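Local coordinates for protein bvu-3222 (Bacteroides vulgatus ATCC 8482, PDB 3FYF) that is of unknown function but, as a DUF4251-family protein with a signal sequence, is probably exported to the periplasm, at residues 37-42 with 162-167. Numbering follows the deposited sequence.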
loop_
_atom_site.group_PDB
_atom_site.type_symbol
_atom_site.label_atom_id
_atom_site.label_comp_id
_atom_site.label_asym_id
_atom_site.label_seq_id
_atom_site.Cartn_x
_atom_site.Cartn_y
_atom_site.Cartn_z
ATOM N N VAL B 37 3.269 19.420 5.747
ATOM C CA VAL B 37 4.027 20.667 5.572
ATOM C C VAL B 37 5.538 20.394 5.500
ATOM O O VAL B 37 6.239 20.951 4.646
ATOM C CB VAL B 37 3.674 21.696 6.689
ATOM C CG1 VAL B 37 4.509 22.970 6.575
ATOM C CG2 VAL B 37 2.182 22.042 6.653
ATOM N N GLN B 38 6.016 19.506 6.372
ATOM C CA GLN B 38 7.396 19.007 6.324
ATOM C C GLN B 38 7.750 18.313 5.010
ATOM O O GLN B 38 8.880 18.440 4.537
ATOM C CB GLN B 38 7.667 18.050 7.487
ATOM C CG GLN B 38 7.885 18.731 8.838
ATOM C CD GLN B 38 8.158 17.741 9.961
ATOM O OE1 GLN B 38 8.045 16.524 9.785
ATOM N NE2 GLN B 38 8.518 18.263 11.129
ATOM N N ALA B 39 6.799 17.570 4.439
ATOM C CA ALA B 39 7.000 16.895 3.153
ATOM C C ALA B 39 7.012 17.890 1.987
ATOM O O ALA B 39 7.848 17.780 1.092
ATOM C CB ALA B 39 5.942 15.813 2.932
ATOM N N ILE B 40 6.082 18.847 2.016
ATOM C CA ILE B 40 6.003 19.954 1.045
ATOM C C ILE B 40 7.322 20.728 1.005
ATOM O O ILE B 40 7.913 20.906 -0.066
ATOM C CB ILE B 40 4.837 20.936 1.399
ATOM C CG1 ILE B 40 3.478 20.246 1.290
ATOM C CG2 ILE B 40 4.860 22.203 0.524
ATOM C CD1 ILE B 40 3.001 20.046 -0.111
ATOM N N ASN B 41 7.779 21.158 2.183
ATOM C CA ASN B 41 9.043 21.888 2.339
ATOM C C ASN B 41 10.277 21.075 1.968
ATOM O O ASN B 41 11.258 21.627 1.472
ATOM C CB ASN B 41 9.184 22.431 3.763
ATOM C CG ASN B 41 8.168 23.515 4.079
ATOM O OD1 ASN B 41 7.628 24.165 3.182
ATOM N ND2 ASN B 41 7.902 23.712 5.360
ATOM N N ALA B 42 10.219 19.765 2.197
ATOM C CA ALA B 42 11.292 18.867 1.782
ATOM C C ALA B 42 11.364 18.766 0.263
ATOM O O ALA B 42 12.456 18.705 -0.304
ATOM C CB ALA B 42 11.108 17.503 2.391
ATOM N N GLY B 162 4.999 4.638 0.672
ATOM C CA GLY B 162 5.546 4.872 2.002
ATOM C C GLY B 162 5.399 6.295 2.477
ATOM O O GLY B 162 4.419 6.965 2.159
ATOM N N TYR B 163 6.395 6.748 3.233
ATOM C CA TYR B 163 6.349 8.029 3.929
ATOM C C TYR B 163 7.424 8.967 3.398
ATOM O O TYR B 163 8.593 8.596 3.317
ATOM C CB TYR B 163 6.502 7.816 5.450
ATOM C CG TYR B 163 5.402 6.954 6.042
ATOM C CD1 TYR B 163 4.197 7.519 6.458
ATOM C CD2 TYR B 163 5.553 5.569 6.151
ATOM C CE1 TYR B 163 3.168 6.723 6.975
ATOM C CE2 TYR B 163 4.531 4.767 6.662
ATOM C CZ TYR B 163 3.353 5.348 7.081
ATOM O OH TYR B 163 2.352 4.557 7.598
ATOM N N LEU B 164 7.008 10.174 3.020
ATOM C CA LEU B 164 7.912 11.194 2.493
ATOM C C LEU B 164 8.387 12.134 3.611
ATOM O O LEU B 164 7.596 12.905 4.161
ATOM C CB LEU B 164 7.203 11.991 1.394
ATOM C CG LEU B 164 8.031 12.867 0.456
ATOM C CD1 LEU B 164 9.032 12.033 -0.335
ATOM C CD2 LEU B 164 7.099 13.596 -0.482
ATOM N N VAL B 165 9.677 12.062 3.940
ATOM C CA VAL B 165 10.247 12.831 5.064
ATOM C C VAL B 165 11.383 13.746 4.602
ATOM O O VAL B 165 11.979 13.496 3.543
ATOM C CB VAL B 165 10.743 11.909 6.239
ATOM C CG1 VAL B 165 9.571 11.257 6.959
ATOM C CG2 VAL B 165 11.746 10.869 5.758
ATOM N N PRO B 166 11.669 14.829 5.369
ATOM C CA PRO B 166 12.875 15.596 5.060
ATOM C C PRO B 166 14.122 14.757 5.251
ATOM O O PRO B 166 14.176 13.933 6.169
ATOM C CB PRO B 166 12.844 16.739 6.084
ATOM C CG PRO B 166 11.430 16.844 6.497
ATOM C CD PRO B 166 10.924 15.436 6.489
ATOM N N TYR B 167 15.090 14.942 4.357
ATOM C CA TYR B 167 16.385 14.289 4.467
ATOM C C TYR B 167 17.052 14.709 5.774
ATOM O O TYR B 167 17.100 15.891 6.112
ATOM C CB TYR B 167 17.278 14.621 3.261
ATOM C CG TYR B 167 18.713 14.164 3.425
ATOM C CD1 TYR B 167 19.076 12.845 3.161
ATOM C CD2 TYR B 167 19.707 15.049 3.858
ATOM C CE1 TYR B 167 20.390 12.414 3.323
ATOM C CE2 TYR B 167 21.024 14.628 4.025
ATOM C CZ TYR B 167 21.357 13.310 3.753
ATOM O OH TYR B 167 22.656 12.886 3.912
#
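Helix 37-42 lies over one face of the puckered Pro166 ring: Gln38 O and Ala42 CB sit above that same face, and Gln38 CB lies beside the edge at CG. Pro166 CG is 3.6 Å from Gln38 O and 4.1 Å from Gln38 CB, while the ring's CB is 4.2 Å from Ala42 CB. Gln38 O, in contact with the proline CG, also accepts the backbone N-H of Ala42 within the helix. Ala42 CB points at the strand and rests 3.7 Å from Pro166 CA. One turn earlier, Ala39 CB packs against Leu164, 3.6 Å from its carbonyl O and 4.2 Å from the methyl CD2. Leu164 CG stands anti to the backbone N (chi1 -165°), on the helix side of the strand, whereas the CB of Val165 points away from the helix. With Ala39 and Ala42 against the strand, the axes of helix 37-42 and strand 162-166 come to 6.9 Å at 66°, an approach consistent with the small side chains. Phe48, touching both Ala42 and Leu164, and Leu138, touching Ala39, continue the apolar layer beneath the helix. The arrangement is helix-on-sheet packing: helix 27-44 lies across the end of strand 158-166, on one face of a curved antiparallel sheet, joined by apolar side-chain contacts and by carbon-to-carbonyl-oxygen packing within the DUF4251 domain.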